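Putative glucarate dehydratase (Pseudomonas fluorescens, PDB 4IT1) probably catalyses the magnesium-dependent dehydration of D-glucarate to 5-dehydro-4-deoxy-D-glucarate, as a member of the mandelate racemase/muconate lactonizing enzyme family. Local coordinates at residues V30-F35 against P75-Q80; S211-A216 against Y266-T271; W248-S253 against M277-K282; P377-I382 against H415-T420. One frame throughout, in Å; residues are numbered along the deposited sequence. Where two conformers were deposited one is given.

Interaction 1: V30-F35 against P75-Q80; sequences VTPIAF and PALAIQ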
loop_
_atom_site.group_PDB
_atom_site.type_symbol
_atom_site.label_atom_id
_atom_site.label_comp_id
_atom_site.label_asym_id
_atom_site.label_seq_id
_atom_site.Cartn_x
_atom_site.Cartn_y
_atom_site.Cartn_z
ATOM N N VAL A 30 -24.801 -6.460 -12.974
ATOM C CA VAL A 30 -24.806 -5.031 -12.694
ATOM C C VAL A 30 -26.241 -4.515 -12.787
ATOM O O VAL A 30 -26.926 -4.731 -13.786
ATOM C CB VAL A 30 -23.891 -4.266 -13.670
ATOM C CG1 VAL A 30 -23.686 -2.837 -13.190
ATOM C CG2 VAL A 30 -22.552 -4.982 -13.819
ATOM N N THR A 31 -26.688 -3.828 -11.743
ATOM C CA THR A 31 -28.091 -3.478 -11.605
ATOM C C THR A 31 -28.264 -2.030 -11.143
ATOM O O THR A 31 -27.972 -1.704 -9.994
ATOM C CB THR A 31 -28.809 -4.454 -10.637
ATOM O OG1 THR A 31 -28.667 -5.798 -11.120
ATOM C CG2 THR A 31 -30.288 -4.118 -10.502
ATOM N N PRO A 32 -28.728 -1.151 -12.049
ATOM C CA PRO A 32 -28.992 0.252 -11.707
ATOM C C PRO A 32 -30.227 0.445 -10.829
ATOM O O PRO A 32 -31.209 -0.276 -10.986
ATOM C CB PRO A 32 -29.197 0.919 -13.070
ATOM C CG PRO A 32 -29.496 -0.191 -14.020
ATOM C CD PRO A 32 -28.774 -1.392 -13.503
ATOM N N ILE A 33 -30.173 1.422 -9.924
ATOM C CA ILE A 33 -31.272 1.699 -8.979
ATOM C C ILE A 33 -31.429 3.186 -8.656
ATOM O O ILE A 33 -30.516 3.987 -8.878
ATOM C CB ILE A 33 -31.104 0.949 -7.627
ATOM C CG1 ILE A 33 -29.780 1.322 -6.950
ATOM C CG2 ILE A 33 -31.221 -0.564 -7.801
ATOM C CD1 ILE A 33 -29.898 1.512 -5.456
ATOM N N ALA A 34 -32.580 3.552 -8.103
ATOM C CA ALA A 34 -32.783 4.921 -7.646
ATOM C C ALA A 34 -33.536 4.952 -6.332
ATOM O O ALA A 34 -34.430 4.139 -6.101
ATOM C CB ALA A 34 -33.515 5.743 -8.696
ATOM N N PHE A 35 -33.179 5.903 -5.480
ATOM C CA PHE A 35 -33.816 6.021 -4.180
ATOM C C PHE A 35 -34.176 7.461 -3.885
ATOM O O PHE A 35 -33.510 8.387 -4.358
ATOM C CB PHE A 35 -32.931 5.436 -3.067
ATOM C CG PHE A 35 -31.464 5.761 -3.207
ATOM C CD1 PHE A 35 -30.964 6.999 -2.801
ATOM C CD2 PHE A 35 -30.579 4.819 -3.728
ATOM C CE1 PHE A 35 -29.613 7.295 -2.923
ATOM C CE2 PHE A 35 -29.229 5.107 -3.851
ATOM C CZ PHE A 35 -28.746 6.348 -3.446
ATOM N N PRO A 75 -22.809 7.233 -17.776
ATOM C CA PRO A 75 -21.458 6.878 -18.258
ATOM C C PRO A 75 -20.712 5.851 -17.394
ATOM O O PRO A 75 -19.894 5.085 -17.920
ATOM C CB PRO A 75 -20.711 8.216 -18.232
ATOM C CG PRO A 75 -21.778 9.249 -18.317
ATOM C CD PRO A 75 -22.910 8.683 -17.511
ATOM N N ALA A 76 -20.979 5.850 -16.087
ATOM C CA ALA A 76 -20.387 4.863 -15.179
ATOM C C ALA A 76 -20.944 3.466 -15.469
ATOM O O ALA A 76 -20.180 2.518 -15.691
ATOM C CB ALA A 76 -20.627 5.254 -13.727
ATOM N N LEU A 77 -22.275 3.360 -15.490
ATOM C CA LEU A 77 -22.972 2.128 -15.875
ATOM C C LEU A 77 -22.394 1.522 -17.145
ATOM O O LEU A 77 -22.042 0.342 -17.176
ATOM C CB LEU A 77 -24.466 2.400 -16.081
ATOM C CG LEU A 77 -25.311 2.708 -14.848
ATOM C CD1 LEU A 77 -26.593 3.418 -15.245
ATOM C CD2 LEU A 77 -25.613 1.433 -14.076
ATOM N N ALA A 78 -22.297 2.349 -18.183
ATOM C CA ALA A 78 -21.788 1.941 -19.489
ATOM C C ALA A 78 -20.426 1.272 -19.373
ATOM O O ALA A 78 -20.156 0.279 -20.047
ATOM C CB ALA A 78 -21.714 3.143 -20.419
ATOM N N ILE A 79 -19.580 1.826 -18.507
ATOM C CA ILE A 79 -18.255 1.273 -18.240
ATOM C C ILE A 79 -18.358 -0.051 -17.470
ATOM O O ILE A 79 -17.751 -1.047 -17.860
ATOM C CB ILE A 79 -17.356 2.298 -17.503
ATOM C CG1 ILE A 79 -16.973 3.461 -18.440
ATOM C CG2 ILE A 79 -16.118 1.629 -16.918
ATOM C CD1 ILE A 79 -16.024 3.100 -19.574
ATOM N N GLN A 80 -19.139 -0.051 -16.393
ATOM C CA GLN A 80 -19.384 -1.261 -15.602
ATOM C C GLN A 80 -19.895 -2.399 -16.498
ATOM O O GLN A 80 -19.367 -3.514 -16.454
ATOM C CB GLN A 80 -20.372 -0.973 -14.456
ATOM C CG GLN A 80 -19.859 0.005 -13.399
ATOM C CD GLN A 80 -20.955 0.483 -12.460
ATOM O OE1 GLN A 80 -21.813 -0.298 -12.048
ATOM N NE2 GLN A 80 -20.932 1.770 -12.114
#

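Interaction 2: S211-A216 against Y266-T271; sequences SIKLKA and YYEDPT. With MG (magnesium ion), chain E.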
loop_
_atom_site.group_PDB
_atom_site.type_symbol
_atom_site.label_atom_id
_atom_site.label_comp_id
_atom_site.label_asym_id
_atom_site.label_seq_id
_atom_site.Cartn_x
_atom_site.Cartn_y
_atom_site.Cartn_z
ATOM N N SER A 211 -19.722 13.241 16.790
ATOM C CA SER A 211 -19.165 14.396 16.077
ATOM C C SER A 211 -20.118 14.890 14.992
ATOM O O SER A 211 -20.986 14.146 14.535
ATOM C CB SER A 211 -17.807 14.049 15.474
ATOM O OG SER A 211 -17.872 12.827 14.769
ATOM N N ILE A 212 -19.958 16.148 14.585
ATOM C CA ILE A 212 -20.863 16.760 13.606
ATOM C C ILE A 212 -20.141 17.425 12.415
ATOM O O ILE A 212 -19.201 18.222 12.598
ATOM C CB ILE A 212 -21.806 17.788 14.274
ATOM C CG1 ILE A 212 -22.566 17.160 15.454
ATOM C CG2 ILE A 212 -22.798 18.329 13.260
ATOM C CD1 ILE A 212 -23.182 18.169 16.407
ATOM N N LYS A 213 -20.593 17.095 11.202
ATOM C CA LYS A 213 -20.162 17.803 9.983
ATOM C C LYS A 213 -21.324 18.498 9.273
ATOM O O LYS A 213 -22.295 17.843 8.867
ATOM C CB LYS A 213 -19.461 16.858 8.998
ATOM C CG LYS A 213 -19.021 17.553 7.704
ATOM C CD LYS A 213 -18.021 16.728 6.919
ATOM C CE LYS A 213 -16.618 16.824 7.500
ATOM N NZ LYS A 213 -15.820 15.632 7.083
ATOM N N LEU A 214 -21.213 19.814 9.106
ATOM C CA LEU A 214 -22.202 20.576 8.342
ATOM C C LEU A 214 -21.803 20.799 6.868
ATOM O O LEU A 214 -20.699 21.279 6.577
ATOM C CB LEU A 214 -22.468 21.922 9.018
ATOM C CG LEU A 214 -23.424 22.860 8.285
ATOM C CD1 LEU A 214 -24.871 22.423 8.464
ATOM C CD2 LEU A 214 -23.225 24.295 8.747
ATOM N N LYS A 215 -22.709 20.458 5.950
ATOM C CA LYS A 215 -22.546 20.790 4.534
ATOM C C LYS A 215 -22.774 22.281 4.315
ATOM O O LYS A 215 -23.903 22.765 4.427
ATOM C CB LYS A 215 -23.501 19.983 3.658
ATOM C CG LYS A 215 -23.398 20.313 2.168
ATOM C CD LYS A 215 -22.545 19.306 1.400
ATOM C CE LYS A 215 -21.067 19.390 1.748
ATOM N NZ LYS A 215 -20.295 18.266 1.148
ATOM N N ALA A 216 -21.706 23.006 3.995
ATOM C CA ALA A 216 -21.776 24.470 3.935
ATOM C C ALA A 216 -21.603 25.052 2.526
ATOM O O ALA A 216 -21.872 24.376 1.528
ATOM C CB ALA A 216 -20.784 25.087 4.909
ATOM N N TYR A 266 -11.854 20.918 12.340
ATOM C CA TYR A 266 -11.185 21.202 11.057
ATOM C C TYR A 266 -12.124 21.787 9.998
ATOM O O TYR A 266 -13.339 21.637 10.087
ATOM C CB TYR A 266 -10.425 19.974 10.504
ATOM C CG TYR A 266 -11.257 18.781 10.031
ATOM C CD1 TYR A 266 -12.088 18.862 8.909
ATOM C CD2 TYR A 266 -11.156 17.547 10.669
ATOM C CE1 TYR A 266 -12.819 17.760 8.465
ATOM C CE2 TYR A 266 -11.883 16.442 10.231
ATOM C CZ TYR A 266 -12.714 16.553 9.136
ATOM O OH TYR A 266 -13.435 15.445 8.711
ATOM N N TYR A 267 -11.537 22.457 9.006
ATOM C CA TYR A 267 -12.265 22.992 7.857
ATOM C C TYR A 267 -11.964 22.119 6.644
ATOM O O TYR A 267 -10.798 21.970 6.253
ATOM C CB TYR A 267 -11.797 24.408 7.539
ATOM C CG TYR A 267 -12.030 25.464 8.602
ATOM C CD1 TYR A 267 -11.305 25.465 9.797
ATOM C CD2 TYR A 267 -12.937 26.500 8.382
ATOM C CE1 TYR A 267 -11.512 26.449 10.758
ATOM C CE2 TYR A 267 -13.145 27.493 9.329
ATOM C CZ TYR A 267 -12.435 27.464 10.515
ATOM O OH TYR A 267 -12.651 28.451 11.451
ATOM N N GLU A 268 -12.983 21.517 6.054
ATOM C CA GLU A 268 -12.843 20.742 4.828
ATOM C C GLU A 268 -13.068 21.604 3.592
ATOM O O GLU A 268 -14.106 22.154 3.447
ATOM C CB GLU A 268 -13.831 19.580 4.815
ATOM C CG GLU A 268 -13.658 18.619 3.647
ATOM C CD GLU A 268 -14.861 17.745 3.356
ATOM O OE1 GLU A 268 -15.638 17.449 4.256
ATOM O OE2 GLU A 268 -15.034 17.327 2.213
ATOM N N ASP A 269 -12.083 21.721 2.718
ATOM C CA ASP A 269 -12.230 22.471 1.445
ATOM C C ASP A 269 -12.990 23.786 1.597
ATOM O O ASP A 269 -14.035 23.969 0.978
ATOM C CB ASP A 269 -12.950 21.620 0.386
ATOM C CG ASP A 269 -12.163 20.402 -0.003
ATOM O OD1 ASP A 269 -10.952 20.548 -0.263
ATOM O OD2 ASP A 269 -12.747 19.295 -0.038
ATOM N N PRO A 270 -12.496 24.701 2.444
ATOM C CA PRO A 270 -13.235 25.961 2.492
ATOM C C PRO A 270 -13.039 26.829 1.241
ATOM O O PRO A 270 -13.903 27.641 0.919
ATOM C CB PRO A 270 -12.659 26.660 3.726
ATOM C CG PRO A 270 -11.324 26.033 3.945
ATOM C CD PRO A 270 -11.459 24.616 3.486
ATOM N N THR A 271 -11.907 26.652 0.563
ATOM C CA THR A 271 -11.488 27.519 -0.538
ATOM C C THR A 271 -10.913 26.667 -1.687
ATOM O O THR A 271 -10.275 25.648 -1.434
ATOM C CB THR A 271 -10.509 28.600 -0.022
ATOM O OG1 THR A 271 -10.480 29.715 -0.918
ATOM C CG2 THR A 271 -9.113 28.058 0.184
HETATM MG MG MG E . -16.308 17.245 0.548
HETATM O O HOH W 1 -16.993 15.449 4.042
HETATM O O HOH W 2 -15.262 19.037 -0.055
HETATM O O HOH W 3 -17.481 15.555 0.962
HETATM O O HOH W 4 -17.174 17.283 -1.305
#

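Interaction 3: W248-S253 against M277-K282; sequences WSLETS and MAELHK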
loop_
_atom_site.group_PDB
_atom_site.type_symbol
_atom_site.label_atom_id
_atom_site.label_comp_id
_atom_site.label_asym_id
_atom_site.label_seq_id
_atom_site.Cartn_x
_atom_site.Cartn_y
_atom_site.Cartn_z
ATOM N N TRP A 248 -15.918 29.382 -0.829
ATOM C CA TRP A 248 -15.454 30.647 -0.245
ATOM C C TRP A 248 -14.149 31.119 -0.864
ATOM O O TRP A 248 -13.196 30.350 -0.990
ATOM C CB TRP A 248 -15.248 30.540 1.276
ATOM C CG TRP A 248 -16.470 30.198 2.079
ATOM C CD1 TRP A 248 -17.773 30.251 1.669
ATOM C CD2 TRP A 248 -16.498 29.786 3.450
ATOM N NE1 TRP A 248 -18.605 29.876 2.690
ATOM C CE2 TRP A 248 -17.851 29.588 3.797
ATOM C CE3 TRP A 248 -15.507 29.556 4.419
ATOM C CZ2 TRP A 248 -18.244 29.163 5.075
ATOM C CZ3 TRP A 248 -15.897 29.138 5.686
ATOM C CH2 TRP A 248 -17.255 28.948 6.001
ATOM N N SER A 249 -14.097 32.392 -1.232
ATOM C CA SER A 249 -12.834 32.993 -1.611
ATOM C C SER A 249 -11.870 32.905 -0.419
ATOM O O SER A 249 -12.280 32.659 0.721
ATOM C CB SER A 249 -13.035 34.449 -2.019
ATOM O OG SER A 249 -13.549 35.207 -0.936
ATOM N N LEU A 250 -10.590 33.088 -0.703
ATOM C CA LEU A 250 -9.573 33.170 0.325
ATOM C C LEU A 250 -9.937 34.205 1.414
ATOM O O LEU A 250 -9.875 33.889 2.608
ATOM C CB LEU A 250 -8.228 33.488 -0.329
ATOM C CG LEU A 250 -6.956 33.588 0.501
ATOM C CD1 LEU A 250 -6.674 32.291 1.246
ATOM C CD2 LEU A 250 -5.812 33.972 -0.426
ATOM N N GLU A 251 -10.335 35.410 0.994
ATOM C CA GLU A 251 -10.656 36.512 1.922
ATOM C C GLU A 251 -11.853 36.201 2.821
ATOM O O GLU A 251 -11.852 36.548 4.006
ATOM C CB GLU A 251 -10.895 37.831 1.173
ATOM C CG GLU A 251 -9.682 38.409 0.438
ATOM C CD GLU A 251 -8.504 38.755 1.344
ATOM O OE1 GLU A 251 -7.348 38.543 0.915
ATOM O OE2 GLU A 251 -8.720 39.241 2.478
ATOM N N THR A 252 -12.861 35.551 2.242
ATOM C CA THR A 252 -14.039 35.091 2.964
ATOM C C THR A 252 -13.661 34.021 3.974
ATOM O O THR A 252 -14.035 34.105 5.146
ATOM C CB THR A 252 -15.100 34.536 1.992
ATOM O OG1 THR A 252 -15.613 35.609 1.197
ATOM C CG2 THR A 252 -16.259 33.880 2.740
ATOM N N SER A 253 -12.920 33.019 3.509
ATOM C CA SER A 253 -12.415 31.943 4.356
ATOM C C SER A 253 -11.693 32.512 5.574
ATOM O O SER A 253 -11.878 32.045 6.700
ATOM C CB SER A 253 -11.470 31.036 3.556
ATOM O OG SER A 253 -12.181 30.154 2.700
ATOM N N MET A 277 -5.832 26.598 -0.851
ATOM C CA MET A 277 -5.801 25.826 0.392
ATOM C C MET A 277 -4.466 26.007 1.124
ATOM O O MET A 277 -4.445 26.252 2.334
ATOM C CB MET A 277 -6.095 24.352 0.118
ATOM C CG MET A 277 -7.535 24.085 -0.318
ATOM S SD MET A 277 -8.772 24.118 1.008
ATOM C CE MET A 277 -8.422 22.521 1.742
ATOM N N ALA A 278 -3.363 25.933 0.376
ATOM C CA ALA A 278 -2.021 26.156 0.925
ATOM C C ALA A 278 -1.897 27.544 1.531
ATOM O O ALA A 278 -1.382 27.703 2.636
ATOM C CB ALA A 278 -0.959 25.960 -0.148
ATOM N N GLU A 279 -2.381 28.542 0.802
ATOM C CA GLU A 279 -2.255 29.928 1.211
ATOM C C GLU A 279 -3.075 30.162 2.468
ATOM O O GLU A 279 -2.610 30.812 3.412
ATOM C CB GLU A 279 -2.687 30.853 0.074
ATOM C CG GLU A 279 -2.794 32.329 0.430
ATOM C CD GLU A 279 -1.469 33.068 0.418
ATOM O OE1 GLU A 279 -1.506 34.310 0.555
ATOM O OE2 GLU A 279 -0.399 32.429 0.279
ATOM N N LEU A 280 -4.278 29.593 2.487
ATOM C CA LEU A 280 -5.153 29.693 3.640
ATOM C C LEU A 280 -4.470 29.130 4.882
ATOM O O LEU A 280 -4.465 29.771 5.943
ATOM C CB LEU A 280 -6.476 28.962 3.384
ATOM C CG LEU A 280 -7.477 29.027 4.534
ATOM C CD1 LEU A 280 -7.806 30.478 4.899
ATOM C CD2 LEU A 280 -8.726 28.254 4.152
ATOM N N HIS A 281 -3.893 27.936 4.744
ATOM C CA HIS A 281 -3.187 27.319 5.852
ATOM C C HIS A 281 -2.041 28.210 6.338
ATOM O O HIS A 281 -1.982 28.533 7.514
ATOM C CB HIS A 281 -2.689 25.928 5.492
ATOM C CG HIS A 281 -1.864 25.297 6.567
ATOM N ND1 HIS A 281 -2.419 24.743 7.702
ATOM C CD2 HIS A 281 -0.525 25.143 6.687
ATOM C CE1 HIS A 281 -1.456 24.263 8.468
ATOM N NE2 HIS A 281 -0.297 24.499 7.880
ATOM N N LYS A 282 -1.171 28.642 5.426
ATOM C CA LYS A 282 -0.047 29.508 5.791
ATOM C C LYS A 282 -0.520 30.708 6.583
ATOM O O LYS A 282 0.078 31.068 7.593
ATOM C CB LYS A 282 0.717 29.978 4.549
ATOM C CG LYS A 282 1.814 29.026 4.106
ATOM C CD LYS A 282 2.185 29.235 2.645
ATOM C CE LYS A 282 2.840 27.987 2.071
ATOM N NZ LYS A 282 2.631 27.861 0.600
#

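Interaction 4: P377-I382 against H415-T420; sequences PDEEVI and HDQYLT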
loop_
_atom_site.group_PDB
_atom_site.type_symbol
_atom_site.label_atom_id
_atom_site.label_comp_id
_atom_site.label_asym_id
_atom_site.label_seq_id
_atom_site.Cartn_x
_atom_site.Cartn_y
_atom_site.Cartn_z
ATOM N N PRO A 377 -35.982 4.630 5.303
ATOM C CA PRO A 377 -36.144 3.347 5.991
ATOM C C PRO A 377 -36.507 2.172 5.081
ATOM O O PRO A 377 -36.024 1.064 5.297
ATOM C CB PRO A 377 -37.288 3.627 6.968
ATOM C CG PRO A 377 -37.129 5.067 7.311
ATOM C CD PRO A 377 -36.535 5.743 6.105
ATOM N N ASP A 378 -37.330 2.416 4.066
ATOM C CA ASP A 378 -37.854 1.333 3.223
ATOM C C ASP A 378 -37.037 1.032 1.963
ATOM O O ASP A 378 -37.388 0.132 1.194
ATOM C CB ASP A 378 -39.317 1.616 2.847
ATOM C CG ASP A 378 -39.504 2.968 2.178
ATOM O OD1 ASP A 378 -39.233 4.007 2.828
ATOM O OD2 ASP A 378 -39.934 2.987 1.004
ATOM N N GLU A 379 -35.948 1.769 1.756
ATOM C CA GLU A 379 -35.246 1.723 0.471
ATOM C C GLU A 379 -33.799 1.246 0.547
ATOM O O GLU A 379 -32.866 1.991 0.238
ATOM C CB GLU A 379 -35.368 3.067 -0.262
ATOM C CG GLU A 379 -36.774 3.332 -0.791
ATOM C CD GLU A 379 -36.883 4.578 -1.650
ATOM O OE1 GLU A 379 -35.989 5.447 -1.577
ATOM O OE2 GLU A 379 -37.880 4.692 -2.397
ATOM N N GLU A 380 -33.637 -0.012 0.954
ATOM C CA GLU A 380 -32.351 -0.706 0.933
ATOM C C GLU A 380 -32.432 -1.913 0.007
ATOM O O GLU A 380 -33.526 -2.344 -0.350
ATOM C CB GLU A 380 -31.967 -1.165 2.344
ATOM C CG GLU A 380 -30.932 -0.295 3.041
ATOM C CD GLU A 380 -29.510 -0.507 2.526
ATOM O OE1 GLU A 380 -28.623 0.275 2.926
ATOM O OE2 GLU A 380 -29.264 -1.445 1.731
ATOM N N VAL A 381 -31.283 -2.457 -0.383
ATOM C CA VAL A 381 -31.254 -3.672 -1.206
ATOM C C VAL A 381 -30.738 -4.889 -0.431
ATOM O O VAL A 381 -30.373 -5.915 -1.023
ATOM C CB VAL A 381 -30.426 -3.490 -2.499
ATOM C CG1 VAL A 381 -31.075 -2.453 -3.404
ATOM C CG2 VAL A 381 -28.982 -3.122 -2.179
ATOM N N ILE A 382 -30.708 -4.765 0.894
ATOM C CA ILE A 382 -30.224 -5.847 1.756
ATOM C C ILE A 382 -31.303 -6.351 2.715
ATOM O O ILE A 382 -32.171 -5.584 3.152
ATOM C CB ILE A 382 -28.946 -5.451 2.539
ATOM C CG1 ILE A 382 -29.165 -4.152 3.323
ATOM C CG2 ILE A 382 -27.751 -5.341 1.598
ATOM C CD1 ILE A 382 -28.070 -3.830 4.312
ATOM N N HIS A 415 -34.743 -0.933 -8.857
ATOM C CA HIS A 415 -34.415 -0.950 -10.284
ATOM C C HIS A 415 -35.571 -0.376 -11.117
ATOM O O HIS A 415 -35.338 0.301 -12.121
ATOM C CB HIS A 415 -34.092 -2.376 -10.738
ATOM C CG HIS A 415 -33.816 -2.505 -12.205
ATOM N ND1 HIS A 415 -32.556 -2.753 -12.705
ATOM C CD2 HIS A 415 -34.638 -2.431 -13.278
ATOM C CE1 HIS A 415 -32.613 -2.827 -14.023
ATOM N NE2 HIS A 415 -33.865 -2.631 -14.396
ATOM N N ASP A 416 -36.808 -0.661 -10.701
ATOM C CA ASP A 416 -37.997 -0.127 -11.365
ATOM C C ASP A 416 -38.104 1.380 -11.142
ATOM O O ASP A 416 -38.463 2.123 -12.056
ATOM C CB ASP A 416 -39.270 -0.827 -10.871
ATOM C CG ASP A 416 -39.323 -2.299 -11.252
ATOM O OD1 ASP A 416 -38.592 -2.708 -12.182
ATOM O OD2 ASP A 416 -40.098 -3.044 -10.615
ATOM N N GLN A 417 -37.790 1.823 -9.921
ATOM C CA GLN A 417 -37.829 3.253 -9.591
ATOM C C GLN A 417 -36.747 3.998 -10.366
ATOM O O GLN A 417 -36.877 5.196 -10.636
ATOM C CB GLN A 417 -37.698 3.505 -8.084
ATOM C CG GLN A 417 -38.209 4.880 -7.659
ATOM C CD GLN A 417 -38.264 5.093 -6.147
ATOM O OE1 GLN A 417 -39.142 5.798 -5.649
ATOM N NE2 GLN A 417 -37.324 4.497 -5.414
ATOM N N TYR A 418 -35.689 3.277 -10.728
ATOM C CA TYR A 418 -34.661 3.806 -11.610
ATOM C C TYR A 418 -35.256 4.075 -12.985
ATOM O O TYR A 418 -35.134 5.184 -13.515
ATOM C CB TYR A 418 -33.485 2.833 -11.708
ATOM C CG TYR A 418 -32.479 3.160 -12.788
ATOM C CD1 TYR A 418 -31.503 4.141 -12.587
ATOM C CD2 TYR A 418 -32.491 2.481 -14.011
ATOM C CE1 TYR A 418 -30.573 4.442 -13.573
ATOM C CE2 TYR A 418 -31.568 2.775 -15.004
ATOM C CZ TYR A 418 -30.612 3.757 -14.778
ATOM O OH TYR A 418 -29.692 4.054 -15.749
ATOM N N LEU A 419 -35.920 3.060 -13.535
ATOM C CA LEU A 419 -36.468 3.114 -14.892
ATOM C C LEU A 419 -37.489 4.231 -15.079
ATOM O O LEU A 419 -37.592 4.809 -16.156
ATOM C CB LEU A 419 -37.083 1.763 -15.272
ATOM C CG LEU A 419 -36.131 0.571 -15.469
ATOM C CD1 LEU A 419 -36.908 -0.735 -15.481
ATOM C CD2 LEU A 419 -35.290 0.695 -16.734
ATOM N N THR A 420 -38.205 4.559 -14.011
ATOM C CA THR A 420 -39.329 5.485 -14.082
ATOM C C THR A 420 -39.036 6.914 -13.589
ATOM O O THR A 420 -39.868 7.807 -13.766
ATOM C CB THR A 420 -40.536 4.930 -13.294
ATOM O OG1 THR A 420 -40.162 4.745 -11.925
ATOM C CG2 THR A 420 -41.001 3.587 -13.874
#

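Interaction 1: V30-F35 against P75-Q80
V30 turns CG1 away from its own backbone N (chi1 -168°), and Q80 sends CG off opposite its carbonyl carbon (chi1 -65°) and then runs on extended; the two side chains therefore meet across the gap between strand and helix. They cross obliquely, the CG1 methyl of V30 lying 3.4 Å from OE1 of Q80 and 4.0 Å from CB of the same glutamine. The second point of touch is one helical turn earlier: CD2 of L77 reaches CB of P32 at 3.8 Å, a carbon-to-carbon approach onto the proline ring. The CA atoms agree with this two-point register, V30 pairing with Q80 at 7.2 Å and P32 with L77 at 7.6 Å. Strand 25-36 is an outer strand of the three-stranded antiparallel sheet of the N-terminal domain, and helix 74-87 packs on it here. Y418 of helix 408-421 touches both P32 and L77. The amide of Q80 is engaged elsewhere, OE1 with the hydroxyl of S54 and NE2 with the carbonyl of Y71. No hydrogen bond joins strand segment to helix segment, so the contact holds by van der Waals packing, with V30 lying against a glutamine whose polar atoms have other partners.

Interaction 2: S211-A216 against Y266-T271
K213, Y266 and E268 meet beside the magnesium site of the barrel domain, where K213 and K215 make the Lys-X-Lys pair familiar from this family. K213 NZ donates to Y266 OH at 2.9 Å, arriving at the ring's edge, near its plane. The same nitrogen makes a longer, weak salt bridge to E268 OE1 at 3.4 Å, and it has a stronger ionic partner in D369. A bend at chi3 (-78°) in the lysine chain turns NZ to these groups. E268 divides its carboxylate: OE1 faces K213, while OE2 binds the magnesium ion at 2.1 Å. Three waters, D243 and N291 complete six ligands. This makes K213 a second-shell residue, whose charge probably helps to balance the acidic cluster. With a methionine in its place, Y266 OH would probably lose its donor and the carboxylates of E268 and D369 a shared counter-charge. K215, predicted to be a proton acceptor, ends 4.2 Å from magnesium at NZ and is hydrogen-bonded to Y169. D269 OD2 is also 4.2 Å from magnesium, beyond direct coordination. Strand 240-243 runs between strands 212-215 and 266-268, consistent with the 9.4 Å between the CA atoms of K213 and E268; its R241 touches both K213 and Y266, while Y267 packs on helix 250-260.

Interaction 3: W248-S253 against M277-K282
The carbonyl oxygen of S249 is gripped twice by S253, the residue whose CB carries this helix onto L280. S253 N donates to S249 O at 2.9 Å, and S253 OG adds a weaker bond to the same oxygen at 3.2 Å. The hydroxyl can do this because it stands beside its own backbone N (chi1 -77°), leaning back along the helix; S249 itself is the N-cap of helix 250-260. With OG turned to its own helix, CB of S253 is left to meet the forked end of L280, 3.9 Å from CD1 and 4.0 Å from CD2. L250 supplies the other half of the contact from the first turn. Its CG points away from the backbone N (chi1 -178°), which carries both methyls across to helix 274-284. CD1 comes to 3.8 Å from the backbone N of L280, while CD2 presses on CG of E279 at 3.5 Å, the two side chains crossing at about a right angle. The CA atoms of L250 and L280 are 6.5 Å apart, a close approach of the two backbones. These helices are neighbours on the outside of the α/β barrel, following each other in the chain with strand 266-268 between them. L280 also touches P270, L288 of strand 288-290 and I254 of helix 250-260. No hydrogen bond crosses between the segments: leucine methyls, a serine CB and the aliphatic part of E279 do the joining, with the E279 carboxylate beyond the touching atoms, and the polar bonds serve to shape the start of one helix.

Interaction 4: P377-I382 against H415-T420
The carboxylate of E379 and the amide of Q417 are set at right angles to each other, and they meet through one bond. Q417 NE2 comes over a face of the carboxylate, 57° out of its plane, and donates to E379 OE2 at 3.1 Å. Seen from the glutamine, the acceptor lies almost in the amide plane, and the N-H...O angle of 163° makes the bond nearly straight. Q417 OE1 stays farther off, 3.7 Å from the same OE2. The glutamine gets there by directing CG away from its backbone N (chi1 -160°) and continuing extended; E379 is extended beyond CG as well, and the chains cross at about a right angle. In fold terms, the loop 377-382, between helix 348-360 and strand 393-395, here meets helix 408-421, which packs on the N-terminal sheet: Y418 touches L52 and Q417 touches F50. Such a return of the C-terminal part of the chain to the N-terminal domain is familiar in the enolase superfamily. The acid has a second partner in R36, which forms a salt bridge to OE2, and Q417 NE2 also donates to the carbonyl of A34, its stronger partner. Cutting E379 back to an alanine would remove the carboxylate, probably leaving R36 without this counter-charge and Q417 NE2 with A34 alone of its two acceptors here. Next along the loop, E380 folds back on the backbone, its OE2 accepting from V381 N at 3.1 Å on the anti side, tilted somewhat out of the carboxylate plane.

The contacts form two touching pairs on opposite sides of the chain's centre. Interactions 1 and 4 meet at strand 25-36, which carries a segment of the first and is touched by both segments of the second; F35 CB, for one, packs 3.4 Å from E379 OE1. Interactions 2 and 3 belong to the barrel and alternate along the chain; W248 N and P270 O lie 3.2 Å apart, a probable hydrogen bond joining them. Only interaction 2 is wholly buried among its touching residues, and there charge and metal coordination dominate. The other three are partly buried: interactions 1 and 3 rest on packing without cross-segment hydrogen bonds, whereas interaction 4 depends on a single amide-carboxylate bond.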